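Local coordinates for protein hydrolase (Thermus thermophilus, PDB 1UFO) that probably acts as a serine hydrolase of the alpha/beta hydrolase fold, its natural substrate not being established, at residues L43-A48 and L222-G227; G131-I136 and P174-H179. All blocks are in the same frame, centred on the assembly; numbering follows the deposited sequence.

How the interactions relate
Interaction 2 pairs two neighbouring strands of the central sheet, 132-135 and 175-180; interaction 1 packs on the face that carries L133, F135, L176 and L178, and sets the C-terminal helix 221-236 against the loop between helix 37-42 and strand 52-56. Their centres lie about 12 Å apart and they touch directly. Y47 OH, the polar end of interaction 1, is 3.6 Å from L133 CD1, and M223 O comes to 3.2 Å from L178 CD2. In sequence, interaction 2 falls wholly between the two halves of interaction 1. At the C-terminal end of its strands, I136 and H179 touch residues of the probable Ser-His-Asp triad, S113, H217 and D183.

Interaction 1 of 2, residues L43-A48 and L222-G227; sequences LLPGYA and LMARVG
Y47 reaches across to helix 221-236 with the far end of its ring and hydrogen-bonds through OH to the carbonyl O of A224 at 2.7 Å. The hydroxyl is the donor. It approaches in the plane of the carbonyl, on a lone pair, with a C=O...OH angle of 127°, and A224 O in turn lies at the edge of the ring, near its plane. The CB of Y47 sets off across the contact rather than at the helix, CG lies anti to the carbonyl carbon (chi1 -80°), and it is the end of the ring that comes up to A224. One ring face carries L44 CB, 3.8 Å above the plane and offset toward the rim. In this alpha/beta hydrolase fold the contact joins the loop after helix 37-42 to the C-terminal helix, and the Y47 ring also packs on L133 and F135 of strand 132-135. A224 turns its CB toward the loop, where it meets Y47 CE2 at 4.0 Å, P45 CD at 4.1 Å and L43 O at 3.6 Å. The loop makes a type II beta turn from L44 to Y47, closed by a weak bond from Y47 N to L44 O. One helical turn beyond A224, G227 brings its carbonyl carbon to 3.5 Å from Y47 OH.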
loop_
_atom_site.group_PDB
_atom_site.type_symbol
_atom_site.label_atom_id
_atom_site.label_comp_id
_atom_site.label_asym_id
_atom_site.label_seq_id
_atom_site.Cartn_x
_atom_site.Cartn_y
_atom_site.Cartn_z
ATOM N N LEU A 43 14.195 3.961 10.846
ATOM C CA LEU A 43 13.447 4.013 9.557
ATOM C C LEU A 43 11.949 3.711 9.801
ATOM O O LEU A 43 11.192 3.612 8.780
ATOM C CB LEU A 43 14.080 2.945 8.605
ATOM C CG LEU A 43 15.521 3.296 8.124
ATOM C CD1 LEU A 43 16.165 2.043 7.547
ATOM C CD2 LEU A 43 15.509 4.479 7.184
ATOM N N LEU A 44 11.507 3.555 11.037
ATOM C CA LEU A 44 10.089 3.313 11.328
ATOM C C LEU A 44 9.515 4.505 12.132
ATOM O O LEU A 44 8.987 4.342 13.215
ATOM C CB LEU A 44 9.887 2.002 12.093
ATOM C CG LEU A 44 10.461 0.782 11.339
ATOM C CD1 LEU A 44 10.433 -0.467 12.180
ATOM C CD2 LEU A 44 9.707 0.490 10.049
ATOM N N PRO A 45 9.612 5.693 11.572
ATOM C CA PRO A 45 9.074 6.857 12.296
ATOM C C PRO A 45 7.560 6.734 12.530
ATOM O O PRO A 45 6.815 6.220 11.697
ATOM C CB PRO A 45 9.449 8.025 11.365
ATOM C CG PRO A 45 9.265 7.432 9.988
ATOM C CD PRO A 45 9.989 6.064 10.189
ATOM N N GLY A 46 7.113 7.227 13.697
ATOM C CA GLY A 46 5.718 7.213 14.056
ATOM C C GLY A 46 5.107 5.926 14.610
ATOM O O GLY A 46 3.982 5.932 15.093
ATOM N N TYR A 47 5.854 4.839 14.544
ATOM C CA TYR A 47 5.320 3.563 14.956
ATOM C C TYR A 47 5.181 3.512 16.491
ATOM O O TYR A 47 4.113 3.153 16.956
ATOM C CB TYR A 47 6.225 2.421 14.481
ATOM C CG TYR A 47 6.069 1.999 13.031
ATOM C CD1 TYR A 47 5.862 0.675 12.753
ATOM C CD2 TYR A 47 6.190 2.902 11.986
ATOM C CE1 TYR A 47 5.747 0.188 11.394
ATOM C CE2 TYR A 47 6.117 2.466 10.637
ATOM C CZ TYR A 47 5.895 1.098 10.391
ATOM O OH TYR A 47 5.822 0.653 9.095
ATOM N N ALA A 48 6.227 3.940 17.188
ATOM C CA ALA A 48 6.140 3.925 18.658
ATOM C C ALA A 48 5.097 4.913 19.123
ATOM O O ALA A 48 4.280 4.614 20.046
ATOM C CB ALA A 48 7.507 4.172 19.236
ATOM N N LEU A 222 7.370 6.997 3.040
ATOM C CA LEU A 222 6.023 6.594 2.555
ATOM C C LEU A 222 5.801 5.064 2.782
ATOM O O LEU A 222 4.728 4.644 3.210
ATOM C CB LEU A 222 5.838 6.917 1.065
ATOM C CG LEU A 222 4.462 6.507 0.519
ATOM C CD1 LEU A 222 3.261 7.147 1.255
ATOM C CD2 LEU A 222 4.395 6.886 -0.974
HETATM N N MSE A 223 6.813 4.240 2.499
HETATM C CA MSE A 223 6.700 2.812 2.799
HETATM C C MSE A 223 6.436 2.617 4.287
HETATM O O MSE A 223 5.616 1.813 4.656
HETATM C CB MSE A 223 8.021 2.117 2.415
HETATM C CG MSE A 223 8.230 1.856 0.909
HETATM SE SE MSE A 223 9.966 1.113 0.681
HETATM C CE MSE A 223 10.267 1.721 -1.179
ATOM N N ALA A 224 7.131 3.342 5.153
ATOM C CA ALA A 224 6.884 3.108 6.565
ATOM C C ALA A 224 5.477 3.417 6.940
ATOM O O ALA A 224 4.873 2.713 7.724
ATOM C CB ALA A 224 7.884 3.971 7.384
ATOM N N ARG A 225 4.939 4.539 6.421
ATOM C CA ARG A 225 3.587 4.953 6.735
ATOM C C ARG A 225 2.547 3.916 6.234
ATOM O O ARG A 225 1.606 3.572 6.960
ATOM C CB ARG A 225 3.345 6.352 6.118
ATOM C CG ARG A 225 1.903 6.941 6.423
ATOM C CD ARG A 225 1.815 7.164 7.916
ATOM N NE ARG A 225 0.779 8.083 8.477
ATOM C CZ ARG A 225 0.885 9.419 8.633
ATOM N NH1 ARG A 225 -0.130 10.034 9.200
ATOM N NH2 ARG A 225 1.931 10.152 8.248
ATOM N N VAL A 226 2.780 3.344 5.042
ATOM C CA VAL A 226 1.839 2.330 4.549
ATOM C C VAL A 226 1.929 1.036 5.395
ATOM O O VAL A 226 0.945 0.367 5.684
ATOM C CB VAL A 226 2.122 2.041 3.056
ATOM C CG1 VAL A 226 1.343 0.841 2.594
ATOM C CG2 VAL A 226 1.712 3.275 2.262
ATOM N N GLY A 227 3.151 0.702 5.822
ATOM C CA GLY A 227 3.327 -0.498 6.613
ATOM C C GLY A 227 2.620 -0.344 7.973
ATOM O O GLY A 227 2.092 -1.341 8.465
#

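Interaction 2 of 2, residues G131-I136 and P174-H179; sequences GVLAFI and PLLHLH
Strands 132-135 and 175-179 run parallel in direct register, their axes 4.7 Å apart at the closest and inclined by 20°, and five backbone hydrogen bonds, from V132 N-P174 O at one end to I136 N-L178 O at the other, tie them together. A134 N to L176 O is the straightest, 176° at the hydrogen. On the face carrying V132, A134, L175 and H177, the methyl of A134 sits over the centre of the H177 imidazole, a CH-pi contact with CB 3.5 Å from the ring centroid. H177 NE2 is hydrogen-bonded to H120 of helix 114-124. Alongside, V132 and L175 point the same way and touch through CG1 and CD1 at 3.7 Å. The other face carries L133, F135, L176 and L178. Here F135 and L178, both with CG anti to the carbonyl carbon (chi1 -69° in F135), lie side by side; L178 CD1 stands over one face of the phenyl ring, displaced toward the rim and 4.0 Å from its centroid. L133 and L176 cross obliquely, meeting CD2 to CD2 at 4.1 Å. At the strand ends, the ring of H179 approaches I136, with CE1 3.8 Å from I136 C. The pair forms the parallel strands of a beta-alpha-beta unit through helix 153-160, part of the central sheet of an alpha/beta hydrolase.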
loop_
_atom_site.group_PDB
_atom_site.type_symbol
_atom_site.label_atom_id
_atom_site.label_comp_id
_atom_site.label_asym_id
_atom_site.label_seq_id
_atom_site.Cartn_x
_atom_site.Cartn_y
_atom_site.Cartn_z
ATOM N N GLY A 131 1.296 -10.502 11.877
ATOM C CA GLY A 131 1.412 -9.918 10.537
ATOM C C GLY A 131 2.874 -9.627 10.325
ATOM O O GLY A 131 3.660 -9.570 11.286
ATOM N N VAL A 132 3.264 -9.485 9.058
ATOM C CA VAL A 132 4.687 -9.260 8.747
ATOM C C VAL A 132 4.817 -8.190 7.681
ATOM O O VAL A 132 4.022 -8.206 6.711
ATOM C CB VAL A 132 5.268 -10.572 8.113
ATOM C CG1 VAL A 132 6.724 -10.333 7.638
ATOM C CG2 VAL A 132 5.297 -11.713 9.194
ATOM N N LEU A 133 5.781 -7.260 7.887
ATOM C CA LEU A 133 6.117 -6.261 6.853
ATOM C C LEU A 133 7.477 -6.684 6.295
ATOM O O LEU A 133 8.448 -6.857 7.016
ATOM C CB LEU A 133 6.277 -4.838 7.449
ATOM C CG LEU A 133 5.044 -4.367 8.236
ATOM C CD1 LEU A 133 5.368 -2.944 8.757
ATOM C CD2 LEU A 133 3.816 -4.233 7.303
ATOM N N ALA A 134 7.549 -6.875 4.966
ATOM C CA ALA A 134 8.794 -7.246 4.312
ATOM C C ALA A 134 9.147 -6.060 3.411
ATOM O O ALA A 134 8.581 -5.857 2.327
ATOM C CB ALA A 134 8.556 -8.552 3.456
ATOM N N PHE A 135 10.116 -5.257 3.907
ATOM C CA PHE A 135 10.524 -4.087 3.181
ATOM C C PHE A 135 11.735 -4.399 2.295
ATOM O O PHE A 135 12.633 -5.098 2.719
ATOM C CB PHE A 135 11.005 -3.014 4.139
ATOM C CG PHE A 135 9.944 -2.417 4.989
ATOM C CD1 PHE A 135 9.710 -2.895 6.297
ATOM C CD2 PHE A 135 9.204 -1.287 4.541
ATOM C CE1 PHE A 135 8.785 -2.273 7.128
ATOM C CE2 PHE A 135 8.286 -0.666 5.362
ATOM C CZ PHE A 135 8.057 -1.147 6.682
ATOM N N ILE A 136 11.685 -3.891 1.065
ATOM C CA ILE A 136 12.797 -3.978 0.095
ATOM C C ILE A 136 13.517 -5.331 0.053
ATOM O O ILE A 136 14.737 -5.426 0.041
ATOM C CB ILE A 136 13.811 -2.766 0.321
ATOM C CG1 ILE A 136 14.591 -2.897 1.656
ATOM C CG2 ILE A 136 12.981 -1.433 0.238
ATOM C CD1 ILE A 136 15.597 -1.630 1.768
ATOM N N PRO A 174 -0.781 -12.625 7.636
ATOM C CA PRO A 174 -0.789 -11.405 6.820
ATOM C C PRO A 174 0.633 -10.958 6.481
ATOM O O PRO A 174 1.491 -10.871 7.342
ATOM C CB PRO A 174 -1.467 -10.346 7.680
ATOM C CG PRO A 174 -2.530 -11.262 8.548
ATOM C CD PRO A 174 -1.644 -12.515 8.851
ATOM N N LEU A 175 0.844 -10.677 5.212
ATOM C CA LEU A 175 2.176 -10.350 4.746
ATOM C C LEU A 175 2.117 -9.268 3.704
ATOM O O LEU A 175 1.441 -9.399 2.689
ATOM C CB LEU A 175 2.847 -11.619 4.125
ATOM C CG LEU A 175 4.161 -11.440 3.325
ATOM C CD1 LEU A 175 5.165 -10.920 4.286
ATOM C CD2 LEU A 175 4.614 -12.739 2.778
ATOM N N LEU A 176 2.850 -8.187 3.970
ATOM C CA LEU A 176 2.890 -7.070 2.997
ATOM C C LEU A 176 4.310 -6.853 2.532
ATOM O O LEU A 176 5.183 -6.685 3.376
ATOM C CB LEU A 176 2.387 -5.731 3.637
ATOM C CG LEU A 176 2.675 -4.493 2.839
ATOM C CD1 LEU A 176 1.867 -4.651 1.502
ATOM C CD2 LEU A 176 2.193 -3.271 3.619
ATOM N N HIS A 177 4.545 -6.911 1.220
ATOM C CA HIS A 177 5.882 -6.621 0.679
ATOM C C HIS A 177 5.824 -5.153 0.222
ATOM O O HIS A 177 4.890 -4.735 -0.467
ATOM C CB HIS A 177 6.237 -7.525 -0.510
ATOM C CG HIS A 177 7.151 -8.641 -0.174
ATOM N ND1 HIS A 177 8.531 -8.491 -0.171
ATOM C CD2 HIS A 177 6.919 -9.927 0.243
ATOM C CE1 HIS A 177 9.092 -9.638 0.217
ATOM N NE2 HIS A 177 8.128 -10.510 0.482
ATOM N N LEU A 178 6.811 -4.350 0.656
ATOM C CA LEU A 178 6.855 -2.933 0.278
ATOM C C LEU A 178 8.159 -2.796 -0.518
ATOM O O LEU A 178 9.227 -3.255 -0.068
ATOM C CB LEU A 178 6.919 -2.011 1.531
ATOM C CG LEU A 178 5.695 -2.276 2.421
ATOM C CD1 LEU A 178 6.039 -3.215 3.623
ATOM C CD2 LEU A 178 5.220 -0.886 2.981
ATOM N N HIS A 179 8.094 -2.193 -1.713
ATOM C CA HIS A 179 9.285 -2.154 -2.571
ATOM C C HIS A 179 9.342 -0.893 -3.412
ATOM O O HIS A 179 8.348 -0.205 -3.583
ATOM C CB HIS A 179 9.162 -3.313 -3.576
ATOM C CG HIS A 179 10.428 -4.057 -3.841
ATOM N ND1 HIS A 179 10.849 -5.096 -3.018
ATOM C CD2 HIS A 179 11.379 -3.937 -4.815
ATOM C CE1 HIS A 179 12.004 -5.573 -3.455
ATOM N NE2 HIS A 179 12.352 -4.889 -4.555
#